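Local structure of endoglucanase (Thermotoga maritima, 1VHO) at residues I59-H67 and I218-M226. The protein probably acts as an aminopeptidase of the M42 family, using two divalent metal cations per subunit. Sequence-based numbering, arbitrary orientation.
Sequences IGKLAFFAH and INPDAAIVM
Ala63 and Ile224 set the pattern for strand 61-67 and the part 222-226 of its parallel neighbour 222-229: Ile224 N donates to Ala63 O at 2.9 Å, while Ala63 N bonds Ala222 O. The ladder runs on through Phe65, whose N donates to Ile224 O and whose O receives Met226 N at 2.9 Å. Beyond it a water bridges His67 N and Met226 O. At the entry end Asp221 grips Lys61 twice, its backbone N on Lys61 O and its carboxylate OD2 on Lys61 N at 2.7 Å, met on the anti side. With an alanine at Asp221, Lys61 N would probably be left without this acceptor.

On one face the Phe64 ring and the Ile224 chain run alongside each other in the same direction, with CE1 of Phe64 3.6 Å from Ile224 CD1; Leu180 of helix 171-187 touches the Phe64 side chain. On the other, Phe65 has CG anti to its carbonyl carbon (chi1 -65°), and Ala223 CB meets the ring edge in its plane, 3.7 Å from Phe65 CE1; Leu212 of helix 208-213 touches the Phe65 side chain. Lys61 lays its CE on Ile218 CG2 at 3.5 Å, its NZ bonding Tyr197 OH. Together these strands form the centre of the mixed sheet, flanked by helices, of the M42 peptidase domain; the first ends at His67, a predicted zinc ligand, and the second runs on through Asp227, another.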
ATOM      1  N   ILE A  59     -23.055  13.942  10.931  1.00 33.75           N
ATOM      2  CA  ILE A  59     -23.738  12.912  11.703  1.00 35.03           C
ATOM      3  C   ILE A  59     -22.776  11.993  12.432  1.00 33.81           C
ATOM      4  O   ILE A  59     -23.208  11.209  13.277  1.00 34.40           O
ATOM      5  CB  ILE A  59     -24.735  12.039  10.935  1.00 38.52           C
ATOM      6  CG1 ILE A  59     -24.050  11.140   9.896  1.00 39.69           C
ATOM      7  CG2 ILE A  59     -25.810  12.883  10.278  1.00 41.57           C
ATOM      8  CD1 ILE A  59     -24.913   9.978   9.441  1.00 43.75           C
ATOM      9  N   GLY A  60     -21.494  12.051  12.119  1.00 32.02           N
ATOM     10  CA  GLY A  60     -20.528  11.160  12.789  1.00 30.96           C
ATOM     11  C   GLY A  60     -19.241  11.230  11.939  1.00 29.46           C
ATOM     12  O   GLY A  60     -19.242  11.902  10.904  1.00 27.98           O
ATOM     13  N   LYS A  61     -18.258  10.463  12.367  1.00 28.22           N
ATOM     14  CA  LYS A  61     -16.968  10.431  11.709  1.00 27.12           C
ATOM     15  C   LYS A  61     -16.604   8.999  11.284  1.00 25.30           C
ATOM     16  O   LYS A  61     -16.612   8.070  12.073  1.00 22.60           O
ATOM     17  CB  LYS A  61     -15.887  10.943  12.683  1.00 30.06           C
ATOM     18  CG  LYS A  61     -16.165  12.316  13.276  1.00 31.26           C
ATOM     19  CD  LYS A  61     -15.150  12.628  14.369  1.00 37.30           C
ATOM     20  CE  LYS A  61     -15.256  14.084  14.824  1.00 41.73           C
ATOM     21  NZ  LYS A  61     -15.364  14.994  13.640  1.00 45.62           N
ATOM     22  N   LEU A  62     -16.304   8.893  10.003  1.00 22.99           N
ATOM     23  CA  LEU A  62     -15.928   7.612   9.373  1.00 21.26           C
ATOM     24  C   LEU A  62     -14.458   7.768   8.965  1.00 20.28           C
ATOM     25  O   LEU A  62     -14.139   8.788   8.326  1.00 21.07           O
ATOM     26  CB  LEU A  62     -16.797   7.510   8.132  1.00 22.87           C
ATOM     27  CG  LEU A  62     -16.754   6.343   7.188  1.00 28.20           C
ATOM     28  CD1 LEU A  62     -16.807   4.994   7.906  1.00 29.58           C
ATOM     29  CD2 LEU A  62     -17.929   6.454   6.192  1.00 26.95           C
ATOM     30  N   ALA A  63     -13.625   6.810   9.277  1.00 20.92           N
ATOM     31  CA  ALA A  63     -12.213   6.867   8.916  1.00 19.37           C
ATOM     32  C   ALA A  63     -11.862   5.675   8.028  1.00 18.61           C
ATOM     33  O   ALA A  63     -12.237   4.531   8.345  1.00 21.00           O
ATOM     34  CB  ALA A  63     -11.325   6.863  10.159  1.00 17.21           C
ATOM     35  N   PHE A  64     -11.120   5.917   6.976  1.00 16.88           N
ATOM     36  CA  PHE A  64     -10.675   4.900   6.023  1.00 14.43           C
ATOM     37  C   PHE A  64      -9.134   4.901   6.121  1.00 17.31           C
ATOM     38  O   PHE A  64      -8.575   6.017   6.110  1.00 17.66           O
ATOM     39  CB  PHE A  64     -11.112   5.174   4.601  1.00 17.09           C
ATOM     40  CG  PHE A  64     -12.598   5.261   4.364  1.00 18.49           C
ATOM     41  CD1 PHE A  64     -13.479   4.406   5.005  1.00 21.29           C
ATOM     42  CD2 PHE A  64     -13.119   6.225   3.523  1.00 22.08           C
ATOM     43  CE1 PHE A  64     -14.853   4.525   4.804  1.00 24.31           C
ATOM     44  CE2 PHE A  64     -14.484   6.318   3.279  1.00 23.80           C
ATOM     45  CZ  PHE A  64     -15.355   5.464   3.922  1.00 21.18           C
ATOM     46  N   PHE A  65      -8.497   3.743   6.170  1.00 15.02           N
ATOM     47  CA  PHE A  65      -7.047   3.733   6.377  1.00 15.41           C
ATOM     48  C   PHE A  65      -6.298   2.893   5.339  1.00 14.40           C
ATOM     49  O   PHE A  65      -6.733   1.768   5.034  1.00 14.08           O
ATOM     50  CB  PHE A  65      -6.776   3.058   7.757  1.00 19.45           C
ATOM     51  CG  PHE A  65      -7.305   3.794   8.971  1.00 19.15           C
ATOM     52  CD1 PHE A  65      -8.602   3.519   9.441  1.00 19.30           C
ATOM     53  CD2 PHE A  65      -6.549   4.731   9.613  1.00 18.19           C
ATOM     54  CE1 PHE A  65      -9.074   4.208  10.551  1.00 20.24           C
ATOM     55  CE2 PHE A  65      -7.015   5.416  10.737  1.00 21.31           C
ATOM     56  CZ  PHE A  65      -8.302   5.143  11.199  1.00 21.59           C
ATOM     57  N   ALA A  66      -5.086   3.308   4.974  1.00 14.31           N
ATOM     58  CA  ALA A  66      -4.260   2.522   4.032  1.00 15.23           C
ATOM     59  C   ALA A  66      -2.772   2.748   4.336  1.00 17.87           C
ATOM     60  O   ALA A  66      -2.433   3.836   4.827  1.00 17.65           O
ATOM     61  CB  ALA A  66      -4.556   2.953   2.594  1.00 14.33           C
ATOM     62  N   HIS A  67      -1.942   1.736   4.151  1.00 17.71           N
ATOM     63  CA  HIS A  67      -0.492   1.914   4.348  1.00 19.88           C
ATOM     64  C   HIS A  67       0.073   2.524   3.042  1.00 21.44           C
ATOM     65  O   HIS A  67      -0.534   2.354   1.967  1.00 18.37           O
ATOM     66  CB  HIS A  67       0.190   0.559   4.550  1.00 19.34           C
ATOM     67  CG  HIS A  67      -0.198  -0.216   5.755  1.00 23.61           C
ATOM     68  ND1 HIS A  67       0.406  -0.014   6.987  1.00 26.53           N
ATOM     69  CD2 HIS A  67      -1.113  -1.215   5.931  1.00 24.08           C
ATOM     70  CE1 HIS A  67      -0.110  -0.846   7.866  1.00 26.84           C
ATOM     71  NE2 HIS A  67      -1.021  -1.582   7.251  1.00 31.17           N
ATOM     72  N   ILE A 218      -9.661  12.980  17.167  1.00 35.90           N
ATOM     73  CA  ILE A 218     -11.035  12.541  17.097  1.00 35.67           C
ATOM     74  C   ILE A 218     -11.101  11.036  17.354  1.00 36.33           C
ATOM     75  O   ILE A 218     -10.087  10.352  17.296  1.00 36.00           O
ATOM     76  CB  ILE A 218     -11.631  12.792  15.696  1.00 35.13           C
ATOM     77  CG1 ILE A 218     -10.773  12.048  14.641  1.00 32.63           C
ATOM     78  CG2 ILE A 218     -11.759  14.245  15.332  1.00 32.03           C
ATOM     79  CD1 ILE A 218     -11.662  11.572  13.491  1.00 32.33           C
ATOM     80  N   ASN A 219     -12.296  10.539  17.611  1.00 36.58           N
ATOM     81  CA  ASN A 219     -12.531   9.114  17.786  1.00 36.55           C
ATOM     82  C   ASN A 219     -13.604   8.767  16.743  1.00 35.51           C
ATOM     83  O   ASN A 219     -14.750   9.200  16.865  1.00 35.81           O
ATOM     84  CB  ASN A 219     -13.020   8.735  19.177  1.00 41.78           C
ATOM     85  CG  ASN A 219     -12.848   7.249  19.428  1.00 45.48           C
ATOM     86  OD1 ASN A 219     -11.752   6.695  19.294  1.00 48.72           O
ATOM     87  ND2 ASN A 219     -13.926   6.582  19.815  1.00 51.01           N
ATOM     88  N   PRO A 220     -13.200   8.123  15.650  1.00 33.14           N
ATOM     89  CA  PRO A 220     -14.175   7.801  14.624  1.00 30.99           C
ATOM     90  C   PRO A 220     -15.255   6.871  15.166  1.00 29.32           C
ATOM     91  O   PRO A 220     -14.972   5.984  15.972  1.00 26.40           O
ATOM     92  CB  PRO A 220     -13.378   7.084  13.544  1.00 31.79           C
ATOM     93  CG  PRO A 220     -12.015   6.833  14.073  1.00 31.88           C
ATOM     94  CD  PRO A 220     -11.895   7.525  15.406  1.00 32.79           C
ATOM     95  N   ASP A 221     -16.441   7.010  14.624  1.00 27.22           N
ATOM     96  CA  ASP A 221     -17.571   6.153  14.954  1.00 28.65           C
ATOM     97  C   ASP A 221     -17.476   4.827  14.219  1.00 28.63           C
ATOM     98  O   ASP A 221     -18.084   3.831  14.619  1.00 27.57           O
ATOM     99  CB  ASP A 221     -18.859   6.894  14.522  1.00 29.43           C
ATOM    100  CG  ASP A 221     -18.946   8.184  15.328  1.00 30.98           C
ATOM    101  OD1 ASP A 221     -18.887   8.087  16.583  1.00 33.17           O
ATOM    102  OD2 ASP A 221     -18.983   9.250  14.719  1.00 29.27           O
ATOM    103  N   ALA A 222     -16.760   4.812  13.064  1.00 25.14           N
ATOM    104  CA  ALA A 222     -16.614   3.564  12.311  1.00 23.20           C
ATOM    105  C   ALA A 222     -15.324   3.657  11.464  1.00 22.09           C
ATOM    106  O   ALA A 222     -14.937   4.760  11.098  1.00 20.44           O
ATOM    107  CB  ALA A 222     -17.789   3.224  11.439  1.00 25.55           C
ATOM    108  N   ALA A 223     -14.622   2.527  11.349  1.00 22.59           N
ATOM    109  CA  ALA A 223     -13.366   2.589  10.579  1.00 22.53           C
ATOM    110  C   ALA A 223     -13.323   1.438   9.575  1.00 22.47           C
ATOM    111  O   ALA A 223     -13.761   0.338   9.898  1.00 21.67           O
ATOM    112  CB  ALA A 223     -12.186   2.443  11.529  1.00 24.21           C
ATOM    113  N   ILE A 224     -12.807   1.732   8.390  1.00 19.54           N
ATOM    114  CA  ILE A 224     -12.668   0.664   7.384  1.00 18.36           C
ATOM    115  C   ILE A 224     -11.161   0.629   7.037  1.00 18.35           C
ATOM    116  O   ILE A 224     -10.628   1.629   6.573  1.00 17.26           O
ATOM    117  CB  ILE A 224     -13.554   0.881   6.173  1.00 21.23           C
ATOM    118  CG1 ILE A 224     -15.035   1.130   6.617  1.00 18.48           C
ATOM    119  CG2 ILE A 224     -13.465  -0.338   5.245  1.00 19.66           C
ATOM    120  CD1 ILE A 224     -15.989   1.118   5.378  1.00 20.82           C
ATOM    121  N   VAL A 225     -10.521  -0.490   7.300  1.00 16.61           N
ATOM    122  CA  VAL A 225      -9.086  -0.641   7.051  1.00 17.46           C
ATOM    123  C   VAL A 225      -8.913  -1.356   5.718  1.00 16.73           C
ATOM    124  O   VAL A 225      -9.543  -2.374   5.496  1.00 16.44           O
ATOM    125  CB  VAL A 225      -8.389  -1.461   8.161  1.00 17.57           C
ATOM    126  CG1 VAL A 225      -6.966  -1.839   7.808  1.00 17.96           C
ATOM    127  CG2 VAL A 225      -8.440  -0.699   9.480  1.00 17.89           C
HETATM  128  N   MSE A 226      -8.006  -0.844   4.883  1.00 15.06           N
HETATM  129  CA  MSE A 226      -7.788  -1.450   3.582  1.00 14.81           C
HETATM  130  C   MSE A 226      -6.644  -2.466   3.667  1.00 17.52           C
HETATM  131  O   MSE A 226      -5.628  -2.167   4.303  1.00 16.94           O
HETATM  132  CB  MSE A 226      -7.298  -0.366   2.600  1.00 14.27           C
HETATM  133  CG  MSE A 226      -8.216   0.797   2.342  1.00 17.86           C
HETATM  134 SE   MSE A 226      -9.721   0.216   1.302  1.00 36.13          SE
HETATM  135  CE  MSE A 226     -10.949  -0.207   2.710  1.00 17.22           C
TER
HETATM  136  O   HOH W   1      -3.221  -0.678   3.515  1.00 20.00           O